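Local structure of Lv-ranaspumin (Lv-RSN-1) (Leptodactylus vastus, 4K82) at residues A[29-40]-A[54-65]; A[108-119]-A[205-213]. The protein is a mostly helical surfactant protein of the frog's foam nest, where it probably lowers surface tension and so helps the foam to form. All coordinates share one frame; numbering follows the deposited sequence.

Interaction 1 of 2, residues A[29-40]-A[54-65]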
loop_
_atom_site.group_PDB
_atom_site.type_symbol
_atom_site.label_atom_id
_atom_site.label_comp_id
_atom_site.label_asym_id
_atom_site.label_seq_id
_atom_site.Cartn_x
_atom_site.Cartn_y
_atom_site.Cartn_z
ATOM N N LEU A 29 -2.636 7.748 -6.972
ATOM C CA LEU A 29 -2.716 8.590 -5.784
ATOM C C LEU A 29 -3.614 8.029 -4.690
ATOM O O LEU A 29 -3.199 7.978 -3.539
ATOM C CB LEU A 29 -3.150 10.007 -6.141
ATOM C CG LEU A 29 -3.147 10.994 -4.977
ATOM C CD1 LEU A 29 -1.760 11.077 -4.343
ATOM C CD2 LEU A 29 -3.606 12.367 -5.444
ATOM N N LEU A 30 -4.834 7.621 -5.035
ATOM C CA LEU A 30 -5.765 7.132 -4.010
ATOM C C LEU A 30 -5.181 5.924 -3.276
ATOM O O LEU A 30 -5.208 5.852 -2.041
ATOM C CB LEU A 30 -7.128 6.778 -4.607
ATOM C CG LEU A 30 -8.106 6.229 -3.557
ATOM C CD1 LEU A 30 -8.363 7.255 -2.459
ATOM C CD2 LEU A 30 -9.421 5.760 -4.186
ATOM N N VAL A 31 -4.651 4.974 -4.035
ATOM C CA VAL A 31 -4.029 3.787 -3.453
ATOM C C VAL A 31 -2.859 4.158 -2.545
ATOM O O VAL A 31 -2.753 3.659 -1.420
ATOM C CB VAL A 31 -3.565 2.814 -4.559
ATOM C CG1 VAL A 31 -2.622 1.753 -3.994
ATOM C CG2 VAL A 31 -4.778 2.174 -5.241
ATOM N N GLU A 32 -2.011 5.083 -3.001
ATOM C CA GLU A 32 -0.840 5.468 -2.227
ATOM C C GLU A 32 -1.228 6.183 -0.935
ATOM O O GLU A 32 -0.596 5.983 0.108
ATOM C CB GLU A 32 0.086 6.351 -3.065
ATOM C CG GLU A 32 0.715 5.608 -4.240
ATOM C CD GLU A 32 1.605 6.497 -5.084
ATOM O OE1 GLU A 32 1.133 7.572 -5.515
ATOM O OE2 GLU A 32 2.773 6.120 -5.312
ATOM N N LEU A 33 -2.260 7.026 -1.008
ATOM C CA LEU A 33 -2.729 7.733 0.173
ATOM C C LEU A 33 -3.325 6.758 1.169
ATOM O O LEU A 33 -3.146 6.927 2.376
ATOM C CB LEU A 33 -3.764 8.812 -0.177
ATOM C CG LEU A 33 -3.195 9.984 -0.971
ATOM C CD1 LEU A 33 -4.309 10.983 -1.272
ATOM C CD2 LEU A 33 -2.046 10.649 -0.213
ATOM N N ALA A 34 -4.048 5.754 0.670
ATOM C CA ALA A 34 -4.663 4.764 1.550
ATOM C C ALA A 34 -3.575 4.018 2.320
ATOM O O ALA A 34 -3.703 3.777 3.515
ATOM C CB ALA A 34 -5.530 3.791 0.751
ATOM N N VAL A 35 -2.497 3.658 1.634
ATOM C CA VAL A 35 -1.377 2.994 2.285
ATOM C C VAL A 35 -0.788 3.851 3.399
ATOM O O VAL A 35 -0.596 3.379 4.515
ATOM C CB VAL A 35 -0.279 2.642 1.274
ATOM C CG1 VAL A 35 0.963 2.143 1.991
ATOM C CG2 VAL A 35 -0.798 1.613 0.265
ATOM N N ILE A 36 -0.524 5.118 3.100
ATOM C CA ILE A 36 0.035 6.033 4.087
ATOM C C ILE A 36 -0.887 6.235 5.283
ATOM O O ILE A 36 -0.466 6.101 6.432
ATOM C CB ILE A 36 0.341 7.372 3.433
ATOM C CG1 ILE A 36 1.448 7.172 2.403
ATOM C CG2 ILE A 36 0.771 8.404 4.484
ATOM C CD1 ILE A 36 1.613 8.361 1.465
ATOM N N ILE A 37 -2.150 6.533 5.001
ATOM C CA ILE A 37 -3.127 6.748 6.060
ATOM C C ILE A 37 -3.290 5.502 6.936
ATOM O O ILE A 37 -3.273 5.570 8.162
ATOM C CB ILE A 37 -4.488 7.160 5.465
ATOM C CG1 ILE A 37 -4.404 8.603 4.950
ATOM C CG2 ILE A 37 -5.576 7.077 6.519
ATOM C CD1 ILE A 37 -5.473 8.937 3.917
ATOM N N CYS A 38 -3.410 4.348 6.313
ATOM C CA CYS A 38 -3.646 3.158 7.104
ATOM C C CYS A 38 -2.389 2.691 7.836
ATOM O O CYS A 38 -2.480 2.129 8.917
ATOM C CB CYS A 38 -4.303 2.074 6.250
ATOM S SG CYS A 38 -5.938 2.627 5.714
ATOM N N ALA A 39 -1.214 2.957 7.271
ATOM C CA ALA A 39 0.023 2.639 7.969
ATOM C C ALA A 39 0.119 3.473 9.238
ATOM O O ALA A 39 0.435 2.970 10.315
ATOM C CB ALA A 39 1.229 2.899 7.072
ATOM N N TYR A 40 -0.148 4.766 9.106
ATOM C CA TYR A 40 -0.142 5.632 10.268
ATOM C C TYR A 40 -1.141 5.166 11.329
ATOM O O TYR A 40 -0.808 5.094 12.511
ATOM C CB TYR A 40 -0.417 7.090 9.861
ATOM C CG TYR A 40 -0.208 8.033 11.011
ATOM C CD1 TYR A 40 -1.206 8.231 11.955
ATOM C CD2 TYR A 40 0.997 8.696 11.175
ATOM C CE1 TYR A 40 -1.009 9.074 13.036
ATOM C CE2 TYR A 40 1.200 9.543 12.252
ATOM C CZ TYR A 40 0.190 9.716 13.179
ATOM O OH TYR A 40 0.372 10.555 14.263
ATOM N N LEU A 54 6.907 8.618 7.339
ATOM C CA LEU A 54 5.551 8.600 6.801
ATOM C C LEU A 54 5.141 9.971 6.285
ATOM O O LEU A 54 4.531 10.085 5.227
ATOM C CB LEU A 54 4.530 8.087 7.826
ATOM C CG LEU A 54 4.405 6.569 8.012
ATOM C CD1 LEU A 54 3.589 6.246 9.254
ATOM C CD2 LEU A 54 3.789 5.913 6.777
ATOM N N LYS A 55 5.471 11.020 7.033
ATOM C CA LYS A 55 5.141 12.361 6.575
ATOM C C LYS A 55 5.921 12.704 5.307
ATOM O O LYS A 55 5.371 13.280 4.370
ATOM C CB LYS A 55 5.417 13.409 7.648
ATOM C CG LYS A 55 4.933 14.777 7.200
ATOM C CD LYS A 55 5.192 15.846 8.204
ATOM C CE LYS A 55 4.540 17.140 7.730
ATOM N NZ LYS A 55 4.667 18.187 8.766
ATOM N N GLU A 56 7.200 12.337 5.271
ATOM C CA GLU A 56 8.004 12.589 4.078
ATOM C C GLU A 56 7.427 11.885 2.865
ATOM O O GLU A 56 7.379 12.455 1.785
ATOM C CB GLU A 56 9.454 12.171 4.287
ATOM C CG GLU A 56 10.194 13.056 5.282
ATOM C CD GLU A 56 11.698 12.960 5.140
ATOM O OE1 GLU A 56 12.169 12.678 4.016
ATOM O OE2 GLU A 56 12.408 13.164 6.151
ATOM N N LEU A 57 6.967 10.651 3.060
ATOM C CA LEU A 57 6.317 9.909 1.993
ATOM C C LEU A 57 5.024 10.573 1.514
ATOM O O LEU A 57 4.756 10.642 0.317
ATOM C CB LEU A 57 6.059 8.469 2.429
ATOM C CG LEU A 57 5.437 7.532 1.393
ATOM C CD1 LEU A 57 6.376 7.334 0.203
ATOM C CD2 LEU A 57 5.074 6.197 2.032
ATOM N N LEU A 58 4.221 11.066 2.453
ATOM C CA LEU A 58 3.017 11.806 2.087
ATOM C C LEU A 58 3.363 13.047 1.263
ATOM O O LEU A 58 2.737 13.320 0.244
ATOM C CB LEU A 58 2.271 12.220 3.365
ATOM C CG LEU A 58 0.942 12.961 3.186
ATOM C CD1 LEU A 58 -0.026 12.184 2.291
ATOM C CD2 LEU A 58 0.327 13.211 4.555
ATOM N N GLU A 59 4.360 13.791 1.720
ATOM C CA GLU A 59 4.812 14.975 0.998
ATOM C C GLU A 59 5.234 14.606 -0.416
ATOM O O GLU A 59 4.801 15.242 -1.386
ATOM C CB GLU A 59 5.944 15.663 1.773
ATOM C CG GLU A 59 5.465 16.306 3.058
ATOM C CD GLU A 59 6.574 16.914 3.892
ATOM O OE1 GLU A 59 7.719 16.412 3.831
ATOM O OE2 GLU A 59 6.298 17.901 4.610
ATOM N N ARG A 60 6.054 13.566 -0.539
ATOM C CA ARG A 60 6.550 13.155 -1.853
ATOM C C ARG A 60 5.427 12.672 -2.749
ATOM O O ARG A 60 5.386 12.982 -3.935
ATOM C CB ARG A 60 7.606 12.055 -1.721
ATOM C CG ARG A 60 8.928 12.521 -1.135
ATOM C CD ARG A 60 9.971 11.417 -1.213
ATOM N NE ARG A 60 9.603 10.276 -0.382
ATOM C CZ ARG A 60 10.127 10.022 0.813
ATOM N NH1 ARG A 60 9.725 8.963 1.498
ATOM N NH2 ARG A 60 11.063 10.818 1.318
ATOM N N THR A 61 4.529 11.868 -2.189
ATOM C CA THR A 61 3.412 11.339 -2.948
ATOM C C THR A 61 2.542 12.463 -3.509
ATOM O O THR A 61 2.146 12.422 -4.667
ATOM C CB THR A 61 2.565 10.414 -2.058
ATOM O OG1 THR A 61 3.362 9.295 -1.664
ATOM C CG2 THR A 61 1.339 9.924 -2.787
ATOM N N LEU A 62 2.263 13.477 -2.693
ATOM C CA LEU A 62 1.460 14.610 -3.165
ATOM C C LEU A 62 2.195 15.427 -4.226
ATOM O O LEU A 62 1.589 15.862 -5.206
ATOM C CB LEU A 62 1.020 15.482 -1.999
ATOM C CG LEU A 62 -0.028 14.747 -1.167
ATOM C CD1 LEU A 62 -0.152 15.432 0.164
ATOM C CD2 LEU A 62 -1.359 14.713 -1.906
ATOM N N GLU A 63 3.492 15.616 -4.033
ATOM C CA GLU A 63 4.287 16.354 -5.017
ATOM C C GLU A 63 4.255 15.679 -6.384
ATOM O O GLU A 63 4.116 16.348 -7.417
ATOM C CB GLU A 63 5.723 16.515 -4.538
ATOM C CG GLU A 63 5.859 17.451 -3.351
ATOM C CD GLU A 63 7.250 18.041 -3.228
ATOM O OE1 GLU A 63 7.990 18.027 -4.236
ATOM O OE2 GLU A 63 7.598 18.523 -2.128
ATOM N N ARG A 64 4.369 14.355 -6.387
ATOM C CA ARG A 64 4.356 13.589 -7.630
ATOM C C ARG A 64 3.033 13.749 -8.373
ATOM O O ARG A 64 2.961 13.552 -9.590
ATOM C CB ARG A 64 4.628 12.106 -7.342
ATOM C CG ARG A 64 6.051 11.824 -6.889
ATOM C CD ARG A 64 6.198 10.402 -6.367
ATOM N NE ARG A 64 5.681 9.423 -7.320
ATOM C CZ ARG A 64 4.736 8.535 -7.035
ATOM N NH1 ARG A 64 4.322 7.683 -7.963
ATOM N NH2 ARG A 64 4.213 8.488 -5.817
ATOM N N ALA A 65 1.985 14.103 -7.636
ATOM C CA ALA A 65 0.672 14.312 -8.225
ATOM C C ALA A 65 0.440 15.774 -8.586
ATOM O O ALA A 65 -0.607 16.129 -9.131
ATOM C CB ALA A 65 -0.420 13.815 -7.283
HETATM O O HOH W 1 3.593 6.561 -2.025
HETATM O O HOH W 2 1.476 10.343 -6.444
HETATM O O HOH W 3 2.820 4.852 -8.018
#

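Interaction 2 of 2, residues A[108-119]-A[205-213]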
loop_
_atom_site.group_PDB
_atom_site.type_symbol
_atom_site.label_atom_id
_atom_site.label_comp_id
_atom_site.label_asym_id
_atom_site.label_seq_id
_atom_site.Cartn_x
_atom_site.Cartn_y
_atom_site.Cartn_z
ATOM N N THR A 108 -14.502 1.449 -1.545
ATOM C CA THR A 108 -14.257 0.030 -1.758
ATOM C C THR A 108 -12.774 -0.214 -2.030
ATOM O O THR A 108 -12.175 -1.140 -1.481
ATOM C CB THR A 108 -15.099 -0.530 -2.912
ATOM O OG1 THR A 108 -16.488 -0.360 -2.604
ATOM C CG2 THR A 108 -14.798 -2.007 -3.112
ATOM N N VAL A 109 -12.187 0.626 -2.881
ATOM C CA VAL A 109 -10.761 0.546 -3.168
ATOM C C VAL A 109 -9.975 0.944 -1.927
ATOM O O VAL A 109 -9.059 0.235 -1.509
ATOM C CB VAL A 109 -10.365 1.449 -4.356
ATOM C CG1 VAL A 109 -8.850 1.594 -4.443
ATOM C CG2 VAL A 109 -10.919 0.886 -5.655
ATOM N N PHE A 110 -10.351 2.069 -1.324
ATOM C CA PHE A 110 -9.672 2.535 -0.121
ATOM C C PHE A 110 -9.620 1.468 0.973
ATOM O O PHE A 110 -8.559 1.179 1.520
ATOM C CB PHE A 110 -10.336 3.799 0.431
ATOM C CG PHE A 110 -9.537 4.470 1.513
ATOM C CD1 PHE A 110 -9.616 4.033 2.826
ATOM C CD2 PHE A 110 -8.693 5.531 1.214
ATOM C CE1 PHE A 110 -8.873 4.636 3.824
ATOM C CE2 PHE A 110 -7.953 6.146 2.217
ATOM C CZ PHE A 110 -8.044 5.698 3.518
ATOM N N ASN A 111 -10.768 0.878 1.282
ATOM C CA ASN A 111 -10.834 -0.105 2.356
ATOM C C ASN A 111 -10.080 -1.392 2.032
ATOM O O ASN A 111 -9.455 -1.987 2.913
ATOM C CB ASN A 111 -12.290 -0.404 2.731
ATOM C CG ASN A 111 -12.985 0.794 3.350
ATOM O OD1 ASN A 111 -12.331 1.688 3.890
ATOM N ND2 ASN A 111 -14.314 0.823 3.275
ATOM N N ALA A 112 -10.119 -1.805 0.767
ATOM C CA ALA A 112 -9.402 -3.002 0.340
ATOM C C ALA A 112 -7.900 -2.789 0.475
ATOM O O ALA A 112 -7.172 -3.673 0.916
ATOM C CB ALA A 112 -9.760 -3.365 -1.098
ATOM N N VAL A 113 -7.436 -1.604 0.083
ATOM C CA VAL A 113 -6.022 -1.253 0.242
ATOM C C VAL A 113 -5.647 -1.162 1.724
ATOM O O VAL A 113 -4.578 -1.614 2.143
ATOM C CB VAL A 113 -5.697 0.079 -0.458
ATOM C CG1 VAL A 113 -4.280 0.518 -0.136
ATOM C CG2 VAL A 113 -5.883 -0.048 -1.971
ATOM N N CYS A 114 -6.548 -0.599 2.519
ATOM C CA CYS A 114 -6.317 -0.451 3.945
ATOM C C CYS A 114 -6.163 -1.814 4.617
ATOM O O CYS A 114 -5.251 -2.027 5.420
ATOM C CB CYS A 114 -7.483 0.317 4.562
ATOM S SG CYS A 114 -7.139 1.067 6.158
ATOM N N ASP A 115 -7.052 -2.740 4.278
ATOM C CA ASP A 115 -6.988 -4.091 4.837
ATOM C C ASP A 115 -5.678 -4.802 4.474
ATOM O O ASP A 115 -5.051 -5.438 5.327
ATOM C CB ASP A 115 -8.209 -4.916 4.420
ATOM C CG ASP A 115 -9.498 -4.431 5.086
ATOM O OD1 ASP A 115 -9.422 -3.611 6.032
ATOM O OD2 ASP A 115 -10.588 -4.872 4.661
ATOM N N VAL A 116 -5.253 -4.670 3.217
ATOM C CA VAL A 116 -3.975 -5.221 2.795
ATOM C C VAL A 116 -2.809 -4.604 3.554
ATOM O O VAL A 116 -1.896 -5.306 3.996
ATOM C CB VAL A 116 -3.765 -5.044 1.279
ATOM C CG1 VAL A 116 -2.292 -5.200 0.917
ATOM C CG2 VAL A 116 -4.628 -6.036 0.515
ATOM N N THR A 117 -2.850 -3.284 3.722
ATOM C CA THR A 117 -1.792 -2.591 4.427
ATOM C C THR A 117 -1.676 -3.093 5.863
ATOM O O THR A 117 -0.566 -3.282 6.370
ATOM C CB THR A 117 -2.007 -1.049 4.390
ATOM O OG1 THR A 117 -2.009 -0.602 3.030
ATOM C CG2 THR A 117 -0.913 -0.310 5.157
ATOM N N LYS A 118 -2.821 -3.338 6.498
ATOM C CA LYS A 118 -2.832 -3.872 7.852
ATOM C C LYS A 118 -2.127 -5.222 7.915
ATOM O O LYS A 118 -1.295 -5.454 8.789
ATOM C CB LYS A 118 -4.264 -3.983 8.384
ATOM C CG LYS A 118 -4.913 -2.634 8.633
ATOM C CD LYS A 118 -6.408 -2.786 8.830
ATOM C CE LYS A 118 -6.703 -3.542 10.103
ATOM N NZ LYS A 118 -8.153 -3.851 10.262
ATOM N N LYS A 119 -2.440 -6.093 6.963
ATOM C CA LYS A 119 -1.820 -7.406 6.900
ATOM C C LYS A 119 -0.313 -7.337 6.653
ATOM O O LYS A 119 0.458 -8.099 7.236
ATOM C CB LYS A 119 -2.530 -8.272 5.862
ATOM C CG LYS A 119 -3.896 -8.747 6.354
ATOM C CD LYS A 119 -4.729 -9.289 5.215
ATOM C CE LYS A 119 -6.183 -9.457 5.619
ATOM N NZ LYS A 119 -6.333 -10.525 6.639
ATOM N N VAL A 205 -6.486 -12.431 -0.629
ATOM C CA VAL A 205 -6.330 -11.018 -0.305
ATOM C C VAL A 205 -5.681 -10.219 -1.438
ATOM O O VAL A 205 -6.283 -9.299 -2.004
ATOM C CB VAL A 205 -5.506 -10.854 0.992
ATOM C CG1 VAL A 205 -5.354 -9.406 1.340
ATOM C CG2 VAL A 205 -6.175 -11.615 2.164
ATOM N N LEU A 206 -4.454 -10.580 -1.785
ATOM C CA LEU A 206 -3.688 -9.768 -2.741
ATOM C C LEU A 206 -4.219 -9.825 -4.178
ATOM O O LEU A 206 -4.379 -8.788 -4.840
ATOM C CB LEU A 206 -2.205 -10.138 -2.692
ATOM C CG LEU A 206 -1.486 -9.772 -1.391
ATOM C CD1 LEU A 206 -0.104 -10.411 -1.351
ATOM C CD2 LEU A 206 -1.394 -8.246 -1.239
ATOM N N CYS A 207 -4.475 -11.022 -4.684
ATOM C CA CYS A 207 -4.971 -11.118 -6.056
ATOM C C CYS A 207 -6.341 -10.440 -6.247
ATOM O O CYS A 207 -6.556 -9.751 -7.236
ATOM C CB CYS A 207 -4.949 -12.563 -6.567
ATOM S SG CYS A 207 -3.264 -13.157 -6.989
ATOM N N PRO A 208 -7.264 -10.600 -5.287
ATOM C CA PRO A 208 -8.513 -9.849 -5.452
ATOM C C PRO A 208 -8.302 -8.333 -5.408
ATOM O O PRO A 208 -8.989 -7.602 -6.119
ATOM C CB PRO A 208 -9.352 -10.316 -4.260
ATOM C CG PRO A 208 -8.858 -11.690 -3.992
ATOM C CD PRO A 208 -7.377 -11.608 -4.212
ATOM N N ASN A 209 -7.352 -7.872 -4.603
ATOM C CA ASN A 209 -7.063 -6.434 -4.526
ATOM C C ASN A 209 -6.509 -5.903 -5.830
ATOM O O ASN A 209 -6.952 -4.859 -6.322
ATOM C CB ASN A 209 -6.088 -6.150 -3.381
ATOM C CG ASN A 209 -5.824 -4.664 -3.172
ATOM O OD1 ASN A 209 -6.648 -3.804 -3.513
ATOM N ND2 ASN A 209 -4.673 -4.357 -2.569
ATOM N N VAL A 210 -5.554 -6.621 -6.417
ATOM C CA VAL A 210 -4.894 -6.075 -7.595
ATOM C C VAL A 210 -5.815 -6.145 -8.809
ATOM O O VAL A 210 -5.692 -5.342 -9.733
ATOM C CB VAL A 210 -3.516 -6.731 -7.859
ATOM C CG1 VAL A 210 -2.639 -6.625 -6.625
ATOM C CG2 VAL A 210 -3.678 -8.168 -8.270
ATOM N N LYS A 211 -6.761 -7.080 -8.794
ATOM C CA LYS A 211 -7.749 -7.154 -9.867
ATOM C C LYS A 211 -8.753 -6.007 -9.742
ATOM O O LYS A 211 -9.293 -5.526 -10.737
ATOM C CB LYS A 211 -8.450 -8.524 -9.872
ATOM C CG LYS A 211 -7.514 -9.668 -10.233
ATOM C CD LYS A 211 -8.237 -11.001 -10.213
ATOM C CE LYS A 211 -7.279 -12.138 -9.899
ATOM N NZ LYS A 211 -7.883 -13.478 -10.151
ATOM N N ASN A 212 -8.985 -5.556 -8.513
ATOM C CA ASN A 212 -9.910 -4.457 -8.262
ATOM C C ASN A 212 -9.376 -3.098 -8.725
ATOM O O ASN A 212 -10.099 -2.317 -9.350
ATOM C CB ASN A 212 -10.285 -4.405 -6.778
ATOM C CG ASN A 212 -11.441 -3.464 -6.502
ATOM O OD1 ASN A 212 -12.242 -3.171 -7.390
ATOM N ND2 ASN A 212 -11.539 -2.988 -5.263
ATOM N N ILE A 213 -8.113 -2.819 -8.429
ATOM C CA ILE A 213 -7.541 -1.508 -8.740
ATOM C C ILE A 213 -7.079 -1.408 -10.196
ATOM O O ILE A 213 -6.716 -2.408 -10.816
ATOM C CB ILE A 213 -6.352 -1.176 -7.813
ATOM C CG1 ILE A 213 -5.123 -2.015 -8.179
ATOM C CG2 ILE A 213 -6.736 -1.401 -6.358
ATOM C CD1 ILE A 213 -3.975 -1.878 -7.200
#

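Interaction 1 of 2, residues A[29-40]-A[54-65]
Glu32 reaches across to Thr61 and Arg64. Glu32 CB lies 3.8 Å from Thr61 CG2. CG stands anti to the carbonyl carbon (chi1 -67°), and the extended chain beyond it carries the carboxylate to the guanidinium of Arg64. Glu32 OE2 accepts a hydrogen bond of 2.8 Å from Arg64 NH2 on its syn side, forming a salt bridge, and OE1 a weak second bond from the same nitrogen; the two flat groups stand nearly perpendicular, 82° apart. One water ties OE1 to Thr61 O, another OE2 to Arg64 NH1. A lysine in place of Glu32 would probably leave Arg64 facing a like charge and these waters without their acceptor.

The two helices form an antiparallel pair, axes 10.3 Å apart at 166°, with knobs-into-holes packing: Thr61 fits among Leu29, Glu32, Leu33 and Ile36, and Ile36 among Leu54, Leu57, Leu58 and Thr61. Ile36 sends CG1 to Leu57 CD2 at 3.8 Å, while its CD1 comes close to Leu58 CA and Thr61 OG1. Leu33 crosses Leu58 at about a right angle, CD2 to CD1 3.6 Å. At the far end Leu54 splits its branches, CD2 on Ala39 CB and CD1 obliquely against Tyr40.

Interaction 2 of 2, residues A[108-119]-A[205-213]
Val116 meets Val205, Leu206 and Asn209 where two helices of this mainly helical fold pack antiparallel, their axes 10.2 Å apart and inclined at 149°. Helix 107-121 supplies one side; the other is the last helix of the chain, kinked where Pro208 has no N-H to give to the turn before.

The two methyls of Val116 divide the work. Val116 crosses Leu206 at about a right angle, its CG1, anti to the backbone N (chi1 162°), 3.8 Å from Leu206 CD2. CG2 faces Val205, and there the side chains slide past each other in opposite directions, with Val116 CG2 3.5 Å from Val205 CG1. Beyond it the aliphatic part of Lys119 lies obliquely against Val205, its CD and CE near the valine methyls. Leu206 also packs on Phe137 and Leu141 of helix 133-144, which joins this contact to a third helix.

At the other end Val109 crosses Ile213 at about a right angle, CG1 to CG2 4.1 Å. Its second methyl, CG2, comes obliquely to the amide of Asn212, whose ND2 also lies by Thr108 CG2. Ile213 has already left helical geometry, and its carbonyl accepts a hydrogen bond from Lys142.

Asn209 fills the middle. With CG swung anti to its own backbone N (chi1 -176°), the amide points into apolar neighbours: Asn209 OD1 lies 4.0 Å from Ala112 CB and 4.1 Å from Val113 CG2. The contact buries both polar atoms of this amide without a hydrogen-bonding partner in the model, probably at some energetic cost. On the nitrogen side, Asn209 ND2 rests 3.5 Å from Val116 CG2.

Overall arrangement
Interactions 1 and 2 lie in series along the chain, the helix pair 29-42 and 48-64 closing before helix 107-121 opens the second contact with the C-terminal helix 196-212. Their centres are about 16 Å apart, near the middle of the single chain. The two pairs adjoin directly: helix 29-42 packs on helix 107-121, with Ala34 against Phe110 and Val113, and Val35 against Val113, while the Cys38–Cys114 disulfide locks the two helices covalently. The result is a row of four helices, 48-64, 29-42, 107-121 and 196-212, that sets the C-terminal helix against a helix from the middle of the chain. Another of the chain's four disulfides, Cys146–Cys207, tethers the last helix, so covalent links as well as packing hold this row together.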